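Local coordinates for protein transmembrane oligosaccharyl transferase, putative (Archaeoglobus fulgidus, PDB 3VGP) that is a putative transmembrane protein of the archaeal AglB family, represented here by its C-terminal globular domain with a mixed alpha/beta core, at residues 6-11 against 92-97; 12-17 against 86-91; 34-39 against 66-71; 134-137 against 143-146; 148-153 against 158-163. The protein carries 1 engineered substitution. One frame throughout, in Å; residues are numbered along the deposited sequence.

Contact 1 (6-11 against 92-97); sequences EDWKEA and ADEITM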
# COMPACT_ATOMS: atom_id res chain seq x y z
N GLU A 6 -4.06 -14.73 -8.00
CA GLU A 6 -3.82 -15.75 -6.98
C GLU A 6 -2.78 -15.27 -5.97
O GLU A 6 -2.90 -15.55 -4.78
CB GLU A 6 -3.35 -17.04 -7.64
CG GLU A 6 -4.21 -18.24 -7.29
CD GLU A 6 -5.69 -17.92 -7.33
OE1 GLU A 6 -6.16 -17.37 -8.36
OE2 GLU A 6 -6.40 -18.23 -6.35
N ASP A 7 -1.76 -14.56 -6.45
CA ASP A 7 -0.73 -14.05 -5.56
C ASP A 7 -1.33 -13.07 -4.56
O ASP A 7 -0.95 -13.06 -3.39
CB ASP A 7 0.39 -13.36 -6.34
CG ASP A 7 1.20 -14.32 -7.18
OD1 ASP A 7 1.46 -15.45 -6.71
OD2 ASP A 7 1.59 -13.95 -8.30
N TRP A 8 -2.25 -12.23 -5.03
CA TRP A 8 -2.88 -11.27 -4.14
C TRP A 8 -3.75 -11.97 -3.11
O TRP A 8 -3.72 -11.62 -1.93
CB TRP A 8 -3.72 -10.26 -4.93
CG TRP A 8 -2.97 -9.03 -5.32
CD1 TRP A 8 -2.50 -8.70 -6.56
CD2 TRP A 8 -2.57 -7.97 -4.45
NE1 TRP A 8 -1.84 -7.50 -6.51
CE2 TRP A 8 -1.86 -7.03 -5.23
CE3 TRP A 8 -2.73 -7.72 -3.08
CZ2 TRP A 8 -1.33 -5.86 -4.68
CZ3 TRP A 8 -2.20 -6.56 -2.54
CH2 TRP A 8 -1.50 -5.64 -3.34
N LYS A 9 -4.53 -12.95 -3.56
CA LYS A 9 -5.40 -13.69 -2.65
C LYS A 9 -4.57 -14.40 -1.59
O LYS A 9 -4.94 -14.43 -0.42
CB LYS A 9 -6.26 -14.69 -3.42
CG LYS A 9 -7.34 -14.04 -4.27
CD LYS A 9 -8.20 -15.07 -4.99
CE LYS A 9 -9.31 -14.41 -5.78
NZ LYS A 9 -10.15 -15.42 -6.51
N GLU A 10 -3.44 -14.97 -2.01
CA GLU A 10 -2.52 -15.67 -1.12
C GLU A 10 -1.91 -14.71 -0.10
O GLU A 10 -1.82 -15.01 1.09
CB GLU A 10 -1.38 -16.31 -1.91
CG GLU A 10 -1.57 -17.76 -2.28
CD GLU A 10 -0.33 -18.33 -2.95
OE1 GLU A 10 -0.11 -18.03 -4.14
OE2 GLU A 10 0.43 -19.07 -2.28
N ALA A 11 -1.47 -13.55 -0.59
CA ALA A 11 -0.88 -12.55 0.28
C ALA A 11 -1.90 -12.10 1.32
O ALA A 11 -1.59 -12.00 2.51
CB ALA A 11 -0.41 -11.35 -0.55
N ALA A 92 3.18 -4.15 -5.42
CA ALA A 92 3.16 -5.12 -6.52
C ALA A 92 3.65 -4.38 -7.76
O ALA A 92 3.63 -3.15 -7.80
CB ALA A 92 1.75 -5.65 -6.75
N ASP A 93 4.09 -5.12 -8.78
CA ASP A 93 4.59 -4.46 -9.98
C ASP A 93 3.57 -3.50 -10.58
O ASP A 93 3.92 -2.42 -11.06
CB ASP A 93 4.98 -5.48 -11.06
CG ASP A 93 6.25 -6.23 -10.73
OD1 ASP A 93 7.03 -5.77 -9.87
OD2 ASP A 93 6.48 -7.30 -11.35
N GLU A 94 2.30 -3.89 -10.52
CA GLU A 94 1.22 -3.08 -11.10
C GLU A 94 1.13 -1.62 -10.64
O GLU A 94 0.67 -0.77 -11.40
CB GLU A 94 -0.14 -3.75 -10.87
CG GLU A 94 -0.55 -3.86 -9.40
CD GLU A 94 -1.98 -4.34 -9.22
OE1 GLU A 94 -2.43 -4.47 -8.06
OE2 GLU A 94 -2.66 -4.59 -10.25
N ILE A 95 1.54 -1.32 -9.41
CA ILE A 95 1.46 0.07 -8.96
C ILE A 95 2.75 0.85 -9.16
O ILE A 95 2.88 1.99 -8.70
CB ILE A 95 1.00 0.18 -7.47
CG1 ILE A 95 2.01 -0.48 -6.53
CG2 ILE A 95 -0.35 -0.49 -7.31
CD1 ILE A 95 1.70 -0.23 -5.06
N THR A 96 3.70 0.24 -9.86
CA THR A 96 4.99 0.88 -10.12
C THR A 96 5.08 1.24 -11.60
O THR A 96 4.17 0.93 -12.38
CB THR A 96 6.16 -0.05 -9.79
OG1 THR A 96 6.31 -1.04 -10.82
CG2 THR A 96 5.90 -0.76 -8.45
N MSE A 97 6.17 1.89 -11.99
CA MSE A 97 6.36 2.28 -13.37
C MSE A 97 7.15 1.26 -14.19
O MSE A 97 7.83 1.62 -15.15
CB MSE A 97 7.05 3.65 -13.44
CG MSE A 97 6.13 4.82 -13.06
SE MSE A 97 4.57 4.98 -14.20
CE MSE A 97 5.43 5.68 -15.78
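Trp8 is the one side chain of 6-11 that reaches the turn at 92-97, where its indole meets Ala92 and Glu94. The apolar share falls to Ala92: its methyl CB lies 3.7 Å from Trp8 CZ2 and 4.0 Å from Trp8 NE1, coming in at a slant to the ring. Trp8 projects from helix 6-20, the first helix of the domain, and its indole also rests on Ser37 and Val156. The partner segment leaves the sheet at the end of strand 88-91 and folds straight into a short 3-10 turn, 93-95, so this is a helix packed beside the exit of a strand.

The polar share belongs to the carboxylate of Glu94, which puts OE1 3.5 Å from Trp8 NE1, its plane turned 43° from that of the indole. CG of Glu94 stands between its backbone N and carbonyl carbon (chi1 65°), and the extended chain beyond it carries the acid to the ring. Its other oxygen, OE2, makes a salt bridge with Lys104. Within the turn, Asp93 O accepts two bonds from Thr96, from N at 2.9 Å and from OG1 at 2.8 Å, the hydroxyl lying in the carbonyl plane on a lone pair.

Contact 2 (12-17 against 86-91); sequences LEWMRT and VRYVVT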
# COMPACT_ATOMS: atom_id res chain seq x y z
N LEU A 12 -3.12 -11.84 0.87
CA LEU A 12 -4.17 -11.40 1.78
C LEU A 12 -4.49 -12.47 2.82
O LEU A 12 -4.81 -12.16 3.96
CB LEU A 12 -5.43 -11.02 1.00
CG LEU A 12 -5.38 -9.64 0.34
CD1 LEU A 12 -6.49 -9.50 -0.69
CD2 LEU A 12 -5.51 -8.56 1.41
N GLU A 13 -4.39 -13.74 2.41
CA GLU A 13 -4.67 -14.85 3.32
C GLU A 13 -3.55 -15.00 4.35
O GLU A 13 -3.79 -15.35 5.51
CB GLU A 13 -4.83 -16.15 2.54
CG GLU A 13 -5.11 -17.37 3.40
CD GLU A 13 -6.25 -17.15 4.39
OE1 GLU A 13 -7.32 -16.66 3.96
OE2 GLU A 13 -6.07 -17.46 5.58
N TRP A 14 -2.31 -14.75 3.92
CA TRP A 14 -1.17 -14.85 4.82
C TRP A 14 -1.27 -13.77 5.90
O TRP A 14 -0.97 -14.00 7.07
CB TRP A 14 0.14 -14.66 4.04
CG TRP A 14 1.37 -14.78 4.89
CD1 TRP A 14 2.07 -15.92 5.18
CD2 TRP A 14 2.03 -13.72 5.60
NE1 TRP A 14 3.12 -15.64 6.01
CE2 TRP A 14 3.13 -14.30 6.28
CE3 TRP A 14 1.81 -12.35 5.71
CZ2 TRP A 14 4.00 -13.54 7.08
CZ3 TRP A 14 2.68 -11.59 6.50
CH2 TRP A 14 3.75 -12.19 7.17
N MSE A 15 -1.70 -12.57 5.49
CA MSE A 15 -1.84 -11.47 6.43
C MSE A 15 -3.02 -11.68 7.37
O MSE A 15 -2.94 -11.36 8.56
CB MSE A 15 -1.99 -10.15 5.69
CG MSE A 15 -0.75 -9.75 4.92
SE MSE A 15 -0.90 -8.01 4.12
CE MSE A 15 -2.00 -8.50 2.62
N ARG A 16 -4.12 -12.19 6.84
CA ARG A 16 -5.30 -12.43 7.67
C ARG A 16 -4.92 -13.43 8.76
O ARG A 16 -5.26 -13.25 9.93
CB ARG A 16 -6.44 -12.99 6.83
N THR A 17 -4.19 -14.47 8.38
CA THR A 17 -3.75 -15.49 9.32
C THR A 17 -2.84 -14.88 10.37
O THR A 17 -2.94 -15.20 11.56
CB THR A 17 -3.01 -16.63 8.58
OG1 THR A 17 -3.92 -17.29 7.69
CG2 THR A 17 -2.43 -17.64 9.56
N VAL A 86 -1.45 0.85 10.89
CA VAL A 86 -1.19 -0.19 9.91
C VAL A 86 0.01 -1.05 10.29
O VAL A 86 1.03 -0.53 10.75
CB VAL A 86 -0.93 0.44 8.51
CG1 VAL A 86 -0.23 -0.55 7.60
CG2 VAL A 86 -2.25 0.88 7.90
N ARG A 87 -0.13 -2.36 10.12
CA ARG A 87 0.96 -3.29 10.41
C ARG A 87 1.65 -3.70 9.12
O ARG A 87 2.87 -3.88 9.09
CB ARG A 87 0.43 -4.55 11.10
CG ARG A 87 1.52 -5.59 11.32
CD ARG A 87 1.00 -6.80 12.08
NE ARG A 87 2.06 -7.78 12.30
CZ ARG A 87 1.88 -8.96 12.89
NH1 ARG A 87 2.90 -9.78 13.05
NH2 ARG A 87 0.67 -9.31 13.32
N TYR A 88 0.86 -3.84 8.06
CA TYR A 88 1.39 -4.24 6.76
C TYR A 88 1.11 -3.26 5.63
O TYR A 88 0.03 -2.67 5.55
CB TYR A 88 0.82 -5.60 6.36
CG TYR A 88 1.18 -6.74 7.28
CD1 TYR A 88 2.51 -7.10 7.48
CD2 TYR A 88 0.19 -7.46 7.94
CE1 TYR A 88 2.85 -8.16 8.32
CE2 TYR A 88 0.52 -8.52 8.79
CZ TYR A 88 1.85 -8.86 8.97
OH TYR A 88 2.18 -9.91 9.80
N VAL A 89 2.11 -3.12 4.76
CA VAL A 89 2.00 -2.29 3.57
C VAL A 89 2.31 -3.27 2.44
O VAL A 89 3.29 -4.01 2.50
CB VAL A 89 3.04 -1.15 3.56
CG1 VAL A 89 2.99 -0.43 2.23
CG2 VAL A 89 2.75 -0.16 4.69
N VAL A 90 1.48 -3.28 1.41
CA VAL A 90 1.67 -4.22 0.31
C VAL A 90 1.86 -3.53 -1.03
O VAL A 90 1.11 -2.61 -1.37
CB VAL A 90 0.47 -5.18 0.20
CG1 VAL A 90 0.77 -6.28 -0.81
CG2 VAL A 90 0.15 -5.76 1.56
N THR A 91 2.86 -3.98 -1.79
CA THR A 91 3.14 -3.42 -3.11
C THR A 91 3.10 -4.53 -4.15
O THR A 91 2.98 -5.71 -3.81
CB THR A 91 4.53 -2.73 -3.16
OG1 THR A 91 5.57 -3.70 -2.96
CG2 THR A 91 4.64 -1.66 -2.06
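Met15, a selenomethionine, fills the tight part of this contact, sending its selenium from helix 6-20 between Tyr88 and Val90 of the strand. Met15 SE is 3.7 Å from Tyr88 CB and 3.6 Å from Val90 CG2. The bend at chi3 (-78°) turns the terminal methyl toward the valine, so CE also touches Val90 CG2. With SE 4.7 Å from the centroid of the Tyr88 ring and well off its normal, this is a slanting Met-aromatic contact, the two side chains running past each other in opposite directions.

Farther out the packing is more open. The partly exposed Trp14 turns the edge of its six-membered ring to the face of Tyr88 in an offset edge-to-face pair, centroids 5.6 Å apart and planes at 61°. Trp14 CZ3 comes 3.7 Å from Tyr88 OH. Trp14 CZ3 and the selenium approach obliquely from the same side of the tyrosine plane; CG of Arg87 covers the opposite face, 3.9 Å above the plane. The phenol oxygen hydrogen-bonds with Ser18 OG, one turn on from Trp14 in the same helix. On the outer side of the helix, turned from the strand, Thr17 bonds back to Glu13 O through both N and OG1.

The segment axes run almost antiparallel, at 175°, and 11.1 Å apart: the helix-on-sheet layer of an alpha/beta fold, its inward side chains resting on every second residue of an inner strand.

Contact 3 (34-39 against 66-71); sequences SVMSWW and AKFFTA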
# COMPACT_ATOMS: atom_id res chain seq x y z
N SER A 34 -5.44 -2.58 9.54
CA SER A 34 -4.15 -3.26 9.55
C SER A 34 -3.34 -3.32 8.27
O SER A 34 -2.11 -3.38 8.33
CB SER A 34 -4.35 -4.70 10.04
OG SER A 34 -4.91 -4.72 11.34
N VAL A 35 -4.01 -3.31 7.13
CA VAL A 35 -3.32 -3.42 5.86
C VAL A 35 -3.50 -2.21 4.96
O VAL A 35 -4.62 -1.77 4.71
CB VAL A 35 -3.79 -4.68 5.10
CG1 VAL A 35 -3.04 -4.80 3.77
CG2 VAL A 35 -3.59 -5.91 5.97
N MSE A 36 -2.38 -1.68 4.47
CA MSE A 36 -2.43 -0.56 3.55
C MSE A 36 -2.02 -1.05 2.17
O MSE A 36 -0.90 -1.50 1.97
CB MSE A 36 -1.49 0.56 3.96
CG MSE A 36 -1.44 1.65 2.92
SE MSE A 36 -0.30 3.05 3.47
CE MSE A 36 -1.49 3.92 4.68
N SER A 37 -2.94 -0.94 1.22
CA SER A 37 -2.67 -1.38 -0.15
C SER A 37 -3.51 -0.54 -1.10
O SER A 37 -4.38 0.21 -0.67
CB SER A 37 -3.04 -2.86 -0.29
OG SER A 37 -2.59 -3.40 -1.52
N TRP A 38 -3.24 -0.68 -2.40
CA TRP A 38 -3.98 0.05 -3.41
C TRP A 38 -5.10 -0.86 -3.88
O TRP A 38 -4.87 -1.82 -4.61
CB TRP A 38 -3.08 0.42 -4.59
CG TRP A 38 -3.76 1.31 -5.58
CD1 TRP A 38 -4.06 1.02 -6.88
CD2 TRP A 38 -4.23 2.64 -5.35
NE1 TRP A 38 -4.69 2.09 -7.48
CE2 TRP A 38 -4.81 3.10 -6.56
CE3 TRP A 38 -4.23 3.49 -4.24
CZ2 TRP A 38 -5.37 4.37 -6.68
CZ3 TRP A 38 -4.79 4.76 -4.37
CH2 TRP A 38 -5.35 5.18 -5.58
N TRP A 39 -6.31 -0.54 -3.45
CA TRP A 39 -7.47 -1.35 -3.77
C TRP A 39 -8.34 -0.88 -4.92
O TRP A 39 -8.43 0.31 -5.21
CB TRP A 39 -8.40 -1.47 -2.56
CG TRP A 39 -7.88 -2.29 -1.44
CD1 TRP A 39 -7.13 -1.86 -0.37
CD2 TRP A 39 -8.07 -3.69 -1.25
NE1 TRP A 39 -6.86 -2.91 0.47
CE2 TRP A 39 -7.42 -4.04 -0.05
CE3 TRP A 39 -8.74 -4.68 -1.98
CZ2 TRP A 39 -7.42 -5.35 0.44
CZ3 TRP A 39 -8.73 -5.99 -1.49
CH2 TRP A 39 -8.08 -6.31 -0.29
N ALA A 66 -2.42 6.54 -1.45
CA ALA A 66 -1.80 7.39 -2.46
C ALA A 66 -0.82 8.38 -1.82
O ALA A 66 0.29 8.57 -2.32
CB ALA A 66 -2.88 8.13 -3.24
N LYS A 67 -1.22 9.01 -0.72
CA LYS A 67 -0.33 9.96 -0.05
C LYS A 67 0.91 9.25 0.47
O LYS A 67 2.01 9.78 0.44
CB LYS A 67 -1.07 10.63 1.12
CG LYS A 67 -2.18 11.59 0.71
CD LYS A 67 -1.64 12.86 0.07
CE LYS A 67 -2.76 13.87 -0.17
NZ LYS A 67 -2.27 15.12 -0.81
N PHE A 68 0.71 8.02 0.95
CA PHE A 68 1.80 7.22 1.49
C PHE A 68 2.77 6.82 0.38
O PHE A 68 3.98 7.05 0.50
CB PHE A 68 1.23 5.97 2.16
CG PHE A 68 2.27 5.00 2.64
CD1 PHE A 68 2.76 5.06 3.94
CD2 PHE A 68 2.77 4.02 1.79
CE1 PHE A 68 3.72 4.16 4.38
CE2 PHE A 68 3.74 3.12 2.22
CZ PHE A 68 4.21 3.19 3.52
N PHE A 69 2.25 6.24 -0.69
CA PHE A 69 3.09 5.78 -1.78
C PHE A 69 3.82 6.90 -2.51
O PHE A 69 4.98 6.72 -2.90
CB PHE A 69 2.27 4.95 -2.78
CG PHE A 69 1.91 3.57 -2.26
CD1 PHE A 69 2.85 2.79 -1.60
CD2 PHE A 69 0.63 3.05 -2.46
CE1 PHE A 69 2.53 1.50 -1.14
CE2 PHE A 69 0.29 1.77 -2.01
CZ PHE A 69 1.24 1.00 -1.35
N THR A 70 3.18 8.05 -2.68
CA THR A 70 3.81 9.17 -3.38
C THR A 70 4.69 10.06 -2.50
O THR A 70 5.30 11.01 -3.00
CB THR A 70 2.74 10.06 -4.08
OG1 THR A 70 1.80 10.55 -3.12
CG2 THR A 70 2.00 9.25 -5.13
N ALA A 71 4.77 9.76 -1.21
CA ALA A 71 5.61 10.55 -0.32
C ALA A 71 7.06 10.48 -0.77
O ALA A 71 7.53 9.44 -1.23
CB ALA A 71 5.49 10.03 1.11
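Met36 and Trp38 pack on Ala66, Phe68 and Phe69 in a buried, apolar contact near the middle of the domain, its centre about 4 Å from that of the chain. It joins the short outermost strand 35-36, and the chain just after it, to the end of helix 58-69.

The closest meeting is selenium on ring. SE of selenomethionine Met36 sits over one face of Phe68, 3.7 Å from the centroid and 27° off the normal, displaced toward CG, which it approaches to 3.3 Å. The side chain of Met36 runs out straight from the strand (chi1 174°, chi2 179°), which delivers the selenium onto the ring. Alongside, Trp38 CZ3 touches Ala66 CB at 4.0 Å, and Phe69 directs its ring edge at the backbone, with CE2 4.3 Å from Trp38 N. The Phe69 atom CD1 in turn lies at the edge of Phe68, in its plane.

Ala66 O takes both Thr70 N and Thr70 OG1, the latter at 2.6 Å, from opposite faces of its carbonyl plane. While Met36 faces this helix, the preceding Val35 packs on Met15 of helix 6-20. Helices on both faces of a central sheet make the three-layer alpha/beta/alpha sandwich, here with a Met-aromatic contact between two layers.

Contact 4 (134-137 against 143-146); sequences YRLH and NLTH
Arg135 packs its CB and CD on Leu144, while its guanidinium has a water at its edge, in plane: water 2 accepts from Arg135 NH1 at 3.2 Å and donates to Asn143 O at 2.8 Å. NH2 of the same group is bonded to Lys72 O, a second hold on the guanidinium. The other flat group, the imidazole of His146, has Thr145 OG1 over one face and makes no contact with segment 134-137.

A second water bridge joins backbone to backbone. Water 1 donates to Arg135 O and accepts from Asn143 N, each at 2.8 Å, so one molecule links the carbonyl of a helix residue to an amide of the loop.

Between these bridges and the interior lies Leu144, its two methyls divided between two partners. CG of Leu144 lies anti to its carbonyl carbon (chi1 -66°), which sends both methyls toward the helix. CD2 rests 3.9 Å from Arg135 CB. CD1 meets Leu136 CD2 at 3.4 Å, tighter than usual for two methyls. Leu136 leaves the helix pointing away from the loop, yet its end comes back to make this contact, crossing Leu144 at about a right angle.

Helix 132-138, which has a wider pi-type turn here, is thus tied to the chain that follows it. That loop borders helix 74-84, where Leu144 touches Glu74 and His146 touches Ile78, and then runs into strand 147-153.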
# COMPACT_ATOMS: atom_id res chain seq x y z
N TYR A 134 9.08 3.62 -4.43
CA TYR A 134 10.25 3.13 -5.15
C TYR A 134 11.17 2.43 -4.15
O TYR A 134 11.65 1.32 -4.40
CB TYR A 134 11.02 4.29 -5.81
CG TYR A 134 12.33 3.86 -6.43
CD1 TYR A 134 12.40 3.49 -7.78
CD2 TYR A 134 13.49 3.78 -5.66
CE1 TYR A 134 13.60 3.04 -8.34
CE2 TYR A 134 14.69 3.33 -6.22
CZ TYR A 134 14.74 2.97 -7.56
OH TYR A 134 15.92 2.54 -8.10
N ARG A 135 11.42 3.09 -3.03
CA ARG A 135 12.29 2.53 -2.00
C ARG A 135 11.75 1.24 -1.41
O ARG A 135 12.51 0.42 -0.89
CB ARG A 135 12.56 3.56 -0.92
CG ARG A 135 13.75 4.46 -1.26
CD ARG A 135 13.75 5.71 -0.41
NE ARG A 135 12.79 6.68 -0.91
CZ ARG A 135 12.46 7.80 -0.27
NH1 ARG A 135 13.01 8.08 0.90
NH2 ARG A 135 11.58 8.63 -0.81
N LEU A 136 10.44 1.05 -1.48
CA LEU A 136 9.85 -0.19 -0.98
C LEU A 136 10.00 -1.29 -2.02
O LEU A 136 10.76 -2.24 -1.85
CB LEU A 136 8.36 -0.00 -0.66
CG LEU A 136 7.98 0.81 0.58
CD1 LEU A 136 6.51 1.16 0.57
CD2 LEU A 136 8.32 -0.00 1.82
N HIS A 137 9.28 -1.14 -3.13
CA HIS A 137 9.27 -2.15 -4.18
C HIS A 137 10.54 -2.36 -4.99
O HIS A 137 10.91 -3.51 -5.27
CB HIS A 137 8.11 -1.87 -5.14
CG HIS A 137 7.66 -3.07 -5.90
ND1 HIS A 137 6.85 -4.04 -5.34
CD2 HIS A 137 7.90 -3.47 -7.17
CE1 HIS A 137 6.61 -4.98 -6.24
NE2 HIS A 137 7.24 -4.66 -7.35
N ASN A 143 16.84 0.68 2.11
CA ASN A 143 17.20 2.01 2.57
C ASN A 143 16.10 2.70 3.37
O ASN A 143 16.08 3.92 3.47
CB ASN A 143 17.58 2.88 1.36
CG ASN A 143 18.72 2.29 0.58
OD1 ASN A 143 19.66 1.74 1.15
ND2 ASN A 143 18.66 2.40 -0.74
N LEU A 144 15.19 1.90 3.92
CA LEU A 144 14.11 2.43 4.74
C LEU A 144 14.29 1.89 6.16
O LEU A 144 14.51 0.70 6.34
CB LEU A 144 12.76 1.98 4.19
CG LEU A 144 12.37 2.55 2.82
CD1 LEU A 144 11.05 1.94 2.37
CD2 LEU A 144 12.27 4.05 2.89
N THR A 145 14.20 2.77 7.15
CA THR A 145 14.40 2.34 8.53
C THR A 145 13.13 1.86 9.24
O THR A 145 13.22 1.14 10.24
CB THR A 145 15.01 3.47 9.39
OG1 THR A 145 14.05 4.50 9.59
CG2 THR A 145 16.24 4.05 8.69
N HIS A 146 11.97 2.25 8.74
CA HIS A 146 10.71 1.88 9.38
C HIS A 146 9.91 0.79 8.68
O HIS A 146 8.78 0.50 9.07
CB HIS A 146 9.82 3.11 9.54
CG HIS A 146 10.45 4.20 10.36
ND1 HIS A 146 10.71 4.06 11.71
CD2 HIS A 146 10.89 5.43 10.02
CE1 HIS A 146 11.28 5.16 12.16
NE2 HIS A 146 11.40 6.01 11.15
O HOH W 1 14.99 1.27 0.15
O HOH W 2 15.26 6.32 2.38

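Contact 5 (148-153 against 158-163); sequences RLVKEF and IFEVVG
Arg148 and Glu160 form a two-bond antiparallel pair, Arg148 N to Glu160 O at 3.0 Å and Glu160 N to Arg148 O at 2.8 Å. Leu149 and Phe159 come next as a non-hydrogen-bonded pair. CD1 of Leu149 lies over one face of the Phe159 ring, 4.0 Å from its centroid and 18° off the normal, a CH-pi contact.

Beyond them the pairing slips by one residue in a classic beta bulge. Val150 N and Lys151 N both point at Ile158 O, the first in a good bond of 2.9 Å, the second in a weak one of 3.4 Å. Ile158 N returns a straight bond to Lys151 O, 2.8 Å with 172° at the hydrogen. CG2 of Val150, standing between its own N and carbonyl carbon (chi1 -65° for CG1), touches Ile158 CG2, while CG1 packs on Glu160 CB. At the far end Ile158 CD1 meets the edge of the Phe153 ring, 3.9 Å from CE2.

Farther out, Ile158 and Phe153 are backed by helix 6-20. Phe159 bonds through its backbone to Val89 of strand 88-91, and Val161 to Arg87 just before it. Glu160 OE2 makes a salt bridge with Arg87 NE.

Chemically, the hairpin 147-153/156-161 is joined by backbone bonds, one carbonyl shared at the bulge, with apolar contacts on its faces; the nearest charges of Arg148 and Glu160 stay 5.8 Å apart, NH1 to OE1, so their attraction is probably modest.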
# COMPACT_ATOMS: atom_id res chain seq x y z
N ARG A 148 10.15 -3.24 6.79
CA ARG A 148 10.90 -4.46 6.55
C ARG A 148 10.15 -5.43 5.64
O ARG A 148 8.99 -5.75 5.89
CB ARG A 148 11.19 -5.15 7.90
CG ARG A 148 11.85 -6.51 7.80
CD ARG A 148 12.05 -7.12 9.19
NE ARG A 148 12.75 -8.40 9.12
CZ ARG A 148 13.05 -9.16 10.17
NH1 ARG A 148 12.71 -8.76 11.39
NH2 ARG A 148 13.68 -10.30 10.00
N LEU A 149 10.79 -5.89 4.57
CA LEU A 149 10.16 -6.85 3.68
C LEU A 149 10.08 -8.17 4.43
O LEU A 149 11.11 -8.70 4.88
CB LEU A 149 10.98 -7.03 2.40
CG LEU A 149 10.46 -8.07 1.41
CD1 LEU A 149 9.10 -7.64 0.87
CD2 LEU A 149 11.45 -8.23 0.27
N VAL A 150 8.87 -8.71 4.59
CA VAL A 150 8.70 -9.96 5.32
C VAL A 150 8.11 -11.13 4.53
O VAL A 150 8.22 -12.28 4.95
CB VAL A 150 7.82 -9.77 6.58
CG1 VAL A 150 8.54 -8.87 7.57
CG2 VAL A 150 6.47 -9.18 6.20
N LYS A 151 7.50 -10.85 3.38
CA LYS A 151 6.91 -11.92 2.60
C LYS A 151 6.70 -11.50 1.15
O LYS A 151 6.51 -10.32 0.87
CB LYS A 151 5.57 -12.35 3.21
CG LYS A 151 5.22 -13.82 3.02
CD LYS A 151 6.12 -14.73 3.86
CE LYS A 151 5.80 -16.19 3.60
NZ LYS A 151 6.62 -17.10 4.45
N GLU A 152 6.74 -12.47 0.25
CA GLU A 152 6.55 -12.22 -1.17
C GLU A 152 5.76 -13.34 -1.82
O GLU A 152 5.98 -14.52 -1.52
CB GLU A 152 7.89 -12.08 -1.88
CG GLU A 152 8.62 -10.78 -1.62
CD GLU A 152 9.87 -10.65 -2.47
OE1 GLU A 152 10.81 -11.43 -2.26
OE2 GLU A 152 9.90 -9.76 -3.35
N PHE A 153 4.83 -12.97 -2.69
CA PHE A 153 4.00 -13.93 -3.41
C PHE A 153 4.01 -13.43 -4.85
O PHE A 153 3.22 -12.57 -5.21
CB PHE A 153 2.58 -13.92 -2.84
CG PHE A 153 2.49 -14.44 -1.43
CD1 PHE A 153 2.42 -15.80 -1.18
CD2 PHE A 153 2.50 -13.55 -0.36
CE1 PHE A 153 2.36 -16.28 0.13
CE2 PHE A 153 2.44 -14.02 0.96
CZ PHE A 153 2.37 -15.39 1.20
N ILE A 158 5.04 -7.93 0.76
CA ILE A 158 4.44 -7.53 2.03
C ILE A 158 5.52 -6.97 2.95
O ILE A 158 6.50 -7.64 3.25
CB ILE A 158 3.75 -8.73 2.73
CG1 ILE A 158 2.62 -9.27 1.85
CG2 ILE A 158 3.17 -8.29 4.08
CD1 ILE A 158 1.93 -10.48 2.41
N PHE A 159 5.33 -5.73 3.37
CA PHE A 159 6.27 -5.05 4.26
C PHE A 159 5.62 -4.86 5.62
O PHE A 159 4.44 -4.54 5.71
CB PHE A 159 6.62 -3.68 3.69
CG PHE A 159 7.35 -3.73 2.37
CD1 PHE A 159 8.74 -3.76 2.33
CD2 PHE A 159 6.64 -3.75 1.18
CE1 PHE A 159 9.41 -3.82 1.12
CE2 PHE A 159 7.31 -3.81 -0.04
CZ PHE A 159 8.69 -3.84 -0.07
N GLU A 160 6.39 -5.08 6.68
CA GLU A 160 5.86 -4.88 8.01
C GLU A 160 6.38 -3.55 8.52
O GLU A 160 7.54 -3.19 8.31
CB GLU A 160 6.30 -6.01 8.95
CG GLU A 160 5.75 -5.90 10.36
CD GLU A 160 5.93 -7.17 11.17
OE1 GLU A 160 7.03 -7.76 11.11
OE2 GLU A 160 4.98 -7.59 11.86
N VAL A 161 5.50 -2.79 9.17
CA VAL A 161 5.89 -1.50 9.73
C VAL A 161 6.66 -1.78 11.02
O VAL A 161 6.16 -2.44 11.92
CB VAL A 161 4.65 -0.65 10.04
CG1 VAL A 161 5.07 0.68 10.64
CG2 VAL A 161 3.86 -0.43 8.77
N VAL A 162 7.89 -1.27 11.09
CA VAL A 162 8.73 -1.47 12.27
C VAL A 162 8.29 -0.55 13.39
O VAL A 162 8.38 0.67 13.28
CB VAL A 162 10.21 -1.19 11.94
CG1 VAL A 162 11.08 -1.45 13.16
CG2 VAL A 162 10.65 -2.07 10.78
N GLY A 163 7.82 -1.14 14.48
CA GLY A 163 7.38 -0.35 15.62
C GLY A 163 5.87 -0.17 15.67
O GLY A 163 5.38 0.66 16.43

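Contacts 1 and 2 share helix 6-20, about 12 Å apart at their centres, and Trp8 CZ3 touches Val90 CG1 at 3.4 Å. The sheet ties contact 2 to its neighbours: Tyr88 O lies 2.8 Å from Met36 N of contact 3, and Val89 O lies 2.8 Å from Phe159 N of contact 5, whose centre is about 8 Å away. In contact 3, helix 58-69 lies across the sheet from helix 6-20, while Trp39 CH2 still meets Leu12 CD1 at 3.6 Å. His137, in segment 134-137 of contact 4, probably bonds Asp93 OD1 of contact 1 through NE2 (2.8 Å) and Thr91 OG1 of contact 2 through ND1 (2.7 Å). Contact 4 runs on into contact 5, where His146 O meets Val162 N at 2.8 Å.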